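Local coordinates for protein benzoate transport porin BenP (Acinetobacter baumannii AB307-0294, PDB 5DL8) that probably forms a channel through the outer membrane for uptake of small molecules, as a beta-barrel porin of the OprD family that also binds calcium, at residues T22-L30 with L399-F407; L133-A141 with G199-Y207. All coordinates share one frame; numbering follows the deposited sequence.

Contact 1. Residues T22-L30 with L399-F407; sequences TEDEWKFTL and LFVNYTKKF
F407 lays one face of its ring over W26, whose CB sits 3.5 Å above the ring plane and over its centre, a CH-pi contact. The five-membered ring of W26 lies almost parallel (3°) to the F407 ring but slid so far that they barely overlap. F407 reaches this place because its CG stands between backbone N and carbonyl carbon (chi1 69°); the edge of that ring meets F28 CB. F28 CD2 and Y403 CE2 touch edge to edge at 4.0 Å, the side chains crossing at about a right angle, and L30 packs its CB on Y403 CB. On the other face, K27 and K406 run side by side, as do T29 and T404.

Six backbone hydrogen bonds set this register, two for each of the pairs W26–F407, F28–K405 and L30–Y403. W26 N gives a nearly straight bond (176°) to O of the F407 terminal carboxylate, though it comes from well above the carboxylate plane. A water donates to both L30 O and N402 OD1. Y58 meets the W26 ring and F377 the Y403 ring. The antiparallel pairing of the first strand, 25-39, with the last, 394-406, is the seam that closes a porin beta-barrel.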
# COMPACT_ATOMS: atom_id res chain seq x y z
N THR A 22 3.00 18.12 19.00
CA THR A 22 3.01 18.68 20.39
C THR A 22 2.49 17.69 21.47
O THR A 22 2.91 17.77 22.63
CB THR A 22 2.21 20.03 20.53
OG1 THR A 22 0.91 19.87 19.96
CG2 THR A 22 2.92 21.21 19.86
N GLU A 23 1.59 16.78 21.07
CA GLU A 23 0.92 15.83 21.99
C GLU A 23 1.21 14.33 21.63
O GLU A 23 1.22 13.97 20.45
CB GLU A 23 -0.63 16.09 21.95
CG GLU A 23 -1.19 17.37 22.62
CD GLU A 23 -0.89 17.42 24.15
OE1 GLU A 23 -1.01 16.37 24.85
OE2 GLU A 23 -0.50 18.48 24.66
N ASP A 24 1.38 13.47 22.64
CA ASP A 24 1.40 11.99 22.38
C ASP A 24 0.09 11.59 21.65
O ASP A 24 -0.98 12.22 21.88
CB ASP A 24 1.48 11.15 23.65
CG ASP A 24 2.83 11.25 24.39
OD1 ASP A 24 3.76 11.93 24.02
OD2 ASP A 24 2.95 10.56 25.41
N GLU A 25 0.22 10.59 20.76
CA GLU A 25 -0.89 10.02 19.97
C GLU A 25 -0.79 8.51 20.20
O GLU A 25 0.27 7.91 20.00
CB GLU A 25 -0.79 10.32 18.45
CG GLU A 25 -1.05 11.81 18.04
CD GLU A 25 -0.44 12.26 16.69
OE1 GLU A 25 -0.14 11.48 15.78
OE2 GLU A 25 -0.24 13.47 16.52
N TRP A 26 -1.88 7.93 20.71
CA TRP A 26 -2.08 6.49 20.81
C TRP A 26 -3.19 6.02 19.84
O TRP A 26 -4.16 6.77 19.58
CB TRP A 26 -2.51 6.15 22.20
CG TRP A 26 -1.59 6.46 23.31
CD1 TRP A 26 -1.47 7.66 23.94
CD2 TRP A 26 -0.77 5.55 24.00
NE1 TRP A 26 -0.60 7.56 24.92
CE2 TRP A 26 -0.14 6.28 25.00
CE3 TRP A 26 -0.46 4.18 23.83
CZ2 TRP A 26 0.78 5.69 25.91
CZ3 TRP A 26 0.48 3.57 24.71
CH2 TRP A 26 1.08 4.33 25.75
N LYS A 27 -3.09 4.79 19.30
CA LYS A 27 -4.19 4.25 18.49
C LYS A 27 -4.38 2.83 18.91
O LYS A 27 -3.43 2.09 18.85
CB LYS A 27 -3.85 4.32 17.00
CG LYS A 27 -5.06 4.20 16.08
CD LYS A 27 -4.89 4.47 14.56
CE LYS A 27 -3.53 4.06 13.98
NZ LYS A 27 -3.48 4.38 12.50
N PHE A 28 -5.58 2.49 19.36
CA PHE A 28 -5.99 1.13 19.66
C PHE A 28 -6.93 0.65 18.58
O PHE A 28 -7.91 1.31 18.27
CB PHE A 28 -6.76 1.05 20.99
CG PHE A 28 -7.18 -0.34 21.33
CD1 PHE A 28 -6.26 -1.31 21.58
CD2 PHE A 28 -8.50 -0.69 21.36
CE1 PHE A 28 -6.64 -2.64 21.81
CE2 PHE A 28 -8.89 -2.00 21.63
CZ PHE A 28 -7.97 -2.98 21.85
N THR A 29 -6.65 -0.53 18.06
CA THR A 29 -7.52 -1.14 17.08
C THR A 29 -7.87 -2.63 17.40
O THR A 29 -7.19 -3.31 18.11
CB THR A 29 -6.99 -1.10 15.60
OG1 THR A 29 -5.93 -2.01 15.45
CG2 THR A 29 -6.50 0.29 15.10
N LEU A 30 -8.96 -3.04 16.75
CA LEU A 30 -9.51 -4.36 16.60
C LEU A 30 -9.93 -4.54 15.14
O LEU A 30 -10.52 -3.67 14.47
CB LEU A 30 -10.74 -4.63 17.52
CG LEU A 30 -10.57 -4.44 19.03
CD1 LEU A 30 -11.91 -4.38 19.74
CD2 LEU A 30 -9.76 -5.52 19.65
N LEU A 399 -14.50 -9.37 4.38
CA LEU A 399 -15.47 -8.82 5.32
C LEU A 399 -14.78 -8.49 6.59
O LEU A 399 -14.02 -9.32 7.17
CB LEU A 399 -16.63 -9.82 5.61
CG LEU A 399 -17.87 -9.28 6.43
CD1 LEU A 399 -18.69 -8.11 5.77
CD2 LEU A 399 -18.85 -10.39 6.77
N PHE A 400 -14.93 -7.23 7.00
CA PHE A 400 -14.13 -6.71 8.12
C PHE A 400 -15.06 -6.05 9.10
O PHE A 400 -15.98 -5.29 8.67
CB PHE A 400 -13.12 -5.67 7.67
CG PHE A 400 -12.04 -6.20 6.70
CD1 PHE A 400 -11.02 -6.98 7.14
CD2 PHE A 400 -12.05 -5.84 5.34
CE1 PHE A 400 -10.05 -7.46 6.26
CE2 PHE A 400 -11.07 -6.26 4.43
CZ PHE A 400 -10.05 -7.08 4.90
N VAL A 401 -14.84 -6.30 10.40
CA VAL A 401 -15.40 -5.48 11.42
C VAL A 401 -14.24 -4.84 12.13
O VAL A 401 -13.46 -5.53 12.76
CB VAL A 401 -16.21 -6.26 12.46
CG1 VAL A 401 -16.83 -5.31 13.52
CG2 VAL A 401 -17.28 -7.13 11.79
N ASN A 402 -14.16 -3.53 12.02
CA ASN A 402 -13.05 -2.69 12.48
C ASN A 402 -13.46 -1.86 13.66
O ASN A 402 -14.60 -1.30 13.67
CB ASN A 402 -12.62 -1.75 11.34
CG ASN A 402 -11.82 -2.49 10.22
OD1 ASN A 402 -10.93 -3.31 10.55
ND2 ASN A 402 -12.14 -2.24 8.95
N TYR A 403 -12.55 -1.73 14.60
CA TYR A 403 -12.71 -0.78 15.70
C TYR A 403 -11.44 0.01 15.81
O TYR A 403 -10.37 -0.56 15.76
CB TYR A 403 -12.94 -1.46 17.02
CG TYR A 403 -13.06 -0.47 18.15
CD1 TYR A 403 -14.26 0.21 18.43
CD2 TYR A 403 -12.02 -0.28 19.02
CE1 TYR A 403 -14.37 1.11 19.50
CE2 TYR A 403 -12.13 0.55 20.10
CZ TYR A 403 -13.28 1.27 20.30
OH TYR A 403 -13.28 2.05 21.39
N THR A 404 -11.59 1.32 15.96
CA THR A 404 -10.48 2.31 16.01
C THR A 404 -10.73 3.28 17.15
O THR A 404 -11.81 3.82 17.28
CB THR A 404 -10.28 2.97 14.66
OG1 THR A 404 -9.91 1.96 13.75
CG2 THR A 404 -9.17 4.02 14.70
N LYS A 405 -9.78 3.43 18.04
CA LYS A 405 -9.90 4.49 19.03
C LYS A 405 -8.56 5.23 19.18
O LYS A 405 -7.49 4.60 19.36
CB LYS A 405 -10.33 3.97 20.35
CG LYS A 405 -10.55 5.17 21.26
CD LYS A 405 -11.32 4.84 22.51
CE LYS A 405 -10.41 4.35 23.62
NZ LYS A 405 -11.17 4.58 24.88
N LYS A 406 -8.67 6.56 19.10
CA LYS A 406 -7.54 7.48 18.97
C LYS A 406 -7.63 8.37 20.20
O LYS A 406 -8.73 8.76 20.61
CB LYS A 406 -7.71 8.27 17.74
CG LYS A 406 -6.58 8.13 16.78
CD LYS A 406 -6.73 9.08 15.62
CE LYS A 406 -7.75 8.54 14.63
NZ LYS A 406 -7.03 7.89 13.49
N PHE A 407 -6.50 8.56 20.85
CA PHE A 407 -6.46 9.14 22.21
C PHE A 407 -4.98 9.54 22.49
O PHE A 407 -4.09 9.71 21.59
CB PHE A 407 -7.11 8.23 23.31
CG PHE A 407 -6.35 6.93 23.64
CD1 PHE A 407 -6.52 5.77 22.88
CD2 PHE A 407 -5.48 6.87 24.71
CE1 PHE A 407 -5.84 4.57 23.17
CE2 PHE A 407 -4.75 5.70 24.98
CZ PHE A 407 -4.96 4.53 24.23
OXT PHE A 407 -4.68 9.70 23.64
O HOH W 1 -9.28 -2.35 12.48

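Contact 2. Residues L133-A141 with G199-Y207; sequences LWLDLPVTA and GLNYIDLRY
L137 splits its two methyls between neighbouring residues of one strand face: CD1 lies 3.4 Å from Y202 CE1, while CD2 comes within 3.5 Å of D204 CG. The leucine and tyrosine side chains cross at about a right angle, with CD1 approaching the ring obliquely. A first torsion of 76° sets Y202 CG between backbone N and carbonyl carbon and puts the CE1 side of the ring against L137. Y202 OH lies 3.7 Å from L135 CD2, where E168 and N156 bond it. T140 CG2 and L200 CD2 meet tip to tip at 3.5 Å, and V139 slides past L200 in the opposite direction.

The loop between strands 132-133 and 151-153 thus folds against strand 200-210 of the barrel wall, on the face carrying L200, Y202, D204 and R206, consistent with the inward-folded loops that narrow the channel in porins. Within the loop, L137 N bonds T140 O at 2.9 Å, bridging the turn.

R206 extends from CG to NE. R206 NE meets the syn lone pair of D204 OD2 at 3.3 Å in a salt bridge, with the oxygen tilted 29° from the guanidinium plane. R206 NH2 makes a weak bond to D136 O, at 3.4 Å, and has stronger partners in Y304 and E216; Y304 also bonds D136 O.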
# COMPACT_ATOMS: atom_id res chain seq x y z
N LEU A 133 9.83 1.97 10.59
CA LEU A 133 9.33 3.01 9.79
C LEU A 133 7.99 2.57 9.12
O LEU A 133 7.89 1.49 8.54
CB LEU A 133 10.36 3.25 8.66
CG LEU A 133 11.84 3.43 9.01
CD1 LEU A 133 12.71 3.65 7.78
CD2 LEU A 133 11.98 4.58 10.04
N TRP A 134 7.01 3.46 9.22
CA TRP A 134 5.80 3.39 8.52
C TRP A 134 5.96 4.28 7.24
O TRP A 134 5.67 5.41 7.26
CB TRP A 134 4.59 3.94 9.38
CG TRP A 134 4.53 3.17 10.62
CD1 TRP A 134 5.16 3.49 11.76
CD2 TRP A 134 3.99 1.81 10.78
NE1 TRP A 134 4.98 2.41 12.68
CE2 TRP A 134 4.27 1.40 12.10
CE3 TRP A 134 3.21 0.98 9.97
CZ2 TRP A 134 3.80 0.16 12.66
CZ3 TRP A 134 2.79 -0.33 10.50
CH2 TRP A 134 3.14 -0.72 11.84
N LEU A 135 6.28 3.69 6.13
CA LEU A 135 6.56 4.42 4.89
C LEU A 135 5.26 4.51 4.08
O LEU A 135 4.46 3.53 4.04
CB LEU A 135 7.61 3.64 4.09
CG LEU A 135 8.93 3.60 4.85
CD1 LEU A 135 9.93 2.71 4.22
CD2 LEU A 135 9.50 5.02 5.17
N ASP A 136 5.14 5.63 3.39
CA ASP A 136 4.07 5.89 2.50
C ASP A 136 4.70 6.42 1.17
O ASP A 136 4.57 7.59 0.88
CB ASP A 136 3.09 6.95 3.07
CG ASP A 136 1.87 7.18 2.15
OD1 ASP A 136 1.64 6.41 1.16
OD2 ASP A 136 1.13 8.14 2.41
N LEU A 137 5.36 5.52 0.44
CA LEU A 137 6.16 5.81 -0.73
C LEU A 137 5.97 4.78 -1.79
O LEU A 137 5.51 3.62 -1.55
CB LEU A 137 7.64 5.78 -0.34
CG LEU A 137 8.01 6.97 0.60
CD1 LEU A 137 9.30 6.64 1.29
CD2 LEU A 137 8.11 8.35 -0.05
N PRO A 138 6.37 5.12 -3.00
CA PRO A 138 6.64 4.05 -4.00
C PRO A 138 7.56 2.90 -3.47
O PRO A 138 8.46 3.13 -2.64
CB PRO A 138 7.40 4.83 -5.04
CG PRO A 138 6.65 6.21 -4.95
CD PRO A 138 6.68 6.45 -3.51
N VAL A 139 7.38 1.69 -3.94
CA VAL A 139 7.93 0.55 -3.32
C VAL A 139 7.45 0.17 -1.84
O VAL A 139 7.08 -0.98 -1.61
CB VAL A 139 9.53 0.59 -3.23
CG1 VAL A 139 10.02 -0.85 -2.90
CG2 VAL A 139 10.20 1.10 -4.53
N THR A 140 7.57 1.12 -0.88
CA THR A 140 7.33 0.88 0.51
C THR A 140 6.10 1.65 0.91
O THR A 140 6.19 2.84 1.29
CB THR A 140 8.58 1.28 1.31
OG1 THR A 140 8.83 2.65 1.14
CG2 THR A 140 9.83 0.44 0.85
N ALA A 141 4.91 1.09 0.80
CA ALA A 141 3.68 1.89 1.15
C ALA A 141 2.97 1.45 2.44
O ALA A 141 3.43 0.53 3.13
CB ALA A 141 2.67 1.85 -0.02
N GLY A 199 19.73 -3.83 0.89
CA GLY A 199 18.96 -2.65 1.29
C GLY A 199 18.43 -1.81 0.16
O GLY A 199 18.89 -1.93 -0.98
N LEU A 200 17.46 -0.96 0.53
CA LEU A 200 16.84 0.01 -0.32
C LEU A 200 17.33 1.38 0.11
O LEU A 200 17.06 1.80 1.22
CB LEU A 200 15.30 -0.07 -0.14
CG LEU A 200 14.51 0.99 -0.82
CD1 LEU A 200 14.75 0.97 -2.32
CD2 LEU A 200 13.02 0.79 -0.60
N ASN A 201 17.99 2.09 -0.81
CA ASN A 201 18.45 3.48 -0.60
C ASN A 201 17.55 4.33 -1.48
O ASN A 201 17.40 4.05 -2.68
CB ASN A 201 19.92 3.65 -1.04
CG ASN A 201 20.84 2.56 -0.45
OD1 ASN A 201 21.00 2.46 0.75
ND2 ASN A 201 21.44 1.77 -1.32
N TYR A 202 16.91 5.30 -0.88
CA TYR A 202 15.91 6.08 -1.64
C TYR A 202 16.00 7.60 -1.42
O TYR A 202 16.50 8.04 -0.41
CB TYR A 202 14.45 5.56 -1.35
CG TYR A 202 13.88 5.96 -0.04
CD1 TYR A 202 13.10 7.13 0.09
CD2 TYR A 202 14.05 5.15 1.09
CE1 TYR A 202 12.56 7.50 1.29
CE2 TYR A 202 13.51 5.58 2.31
CZ TYR A 202 12.79 6.73 2.42
OH TYR A 202 12.24 7.08 3.66
N ILE A 203 15.45 8.35 -2.36
CA ILE A 203 15.16 9.82 -2.23
C ILE A 203 13.77 10.08 -2.77
O ILE A 203 13.35 9.46 -3.79
CB ILE A 203 16.28 10.75 -2.78
CG1 ILE A 203 15.87 12.24 -2.93
CG2 ILE A 203 16.78 10.25 -4.09
CD1 ILE A 203 17.05 13.21 -2.80
N ASP A 204 12.99 10.90 -2.04
CA ASP A 204 11.69 11.30 -2.52
C ASP A 204 11.58 12.79 -2.37
O ASP A 204 11.90 13.26 -1.35
CB ASP A 204 10.63 10.61 -1.69
CG ASP A 204 9.25 10.92 -2.12
OD1 ASP A 204 8.81 10.31 -3.10
OD2 ASP A 204 8.60 11.75 -1.42
N LEU A 205 11.13 13.51 -3.38
CA LEU A 205 11.00 14.97 -3.44
C LEU A 205 9.58 15.34 -3.87
O LEU A 205 9.01 14.67 -4.85
CB LEU A 205 11.97 15.53 -4.48
CG LEU A 205 13.45 15.29 -4.23
CD1 LEU A 205 14.32 15.97 -5.30
CD2 LEU A 205 13.89 15.86 -2.87
N ARG A 206 8.95 16.23 -3.09
CA ARG A 206 7.52 16.66 -3.28
C ARG A 206 7.45 18.17 -3.41
O ARG A 206 7.91 18.86 -2.54
CB ARG A 206 6.59 16.17 -2.16
CG ARG A 206 6.14 14.71 -2.26
CD ARG A 206 5.42 14.12 -1.01
NE ARG A 206 5.48 12.63 -1.14
CZ ARG A 206 4.60 11.70 -0.67
NH1 ARG A 206 3.56 12.09 0.08
NH2 ARG A 206 4.77 10.39 -0.96
N TYR A 207 7.02 18.67 -4.57
CA TYR A 207 7.07 20.10 -4.90
C TYR A 207 5.67 20.54 -5.23
O TYR A 207 4.95 19.84 -5.98
CB TYR A 207 8.09 20.43 -6.03
CG TYR A 207 8.43 21.93 -6.17
CD1 TYR A 207 7.69 22.78 -6.95
CD2 TYR A 207 9.50 22.51 -5.46
CE1 TYR A 207 7.98 24.14 -7.01
CE2 TYR A 207 9.78 23.86 -5.50
CZ TYR A 207 9.05 24.67 -6.31
OH TYR A 207 9.39 26.04 -6.40

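Contact 1 is a surface contact, contact 2 a buried one; their centres lie about 19 and 12 Å from the centre of the chain and 24 Å from each other, and they do not touch. Both draw on the barrel wall but hold different parts of it. Contact 1 pairs two wall strands through their backbones, with F28, L30, Y403 and K405 on one face, and K27, K406 and the two threonines on the other. In contact 2 no backbone pairing links the segments: a loop meets a strand almost wholly through side chains, apolar around L137 and T140 and charged toward R206. The chain between residues 30 and 399 includes both segments of contact 2.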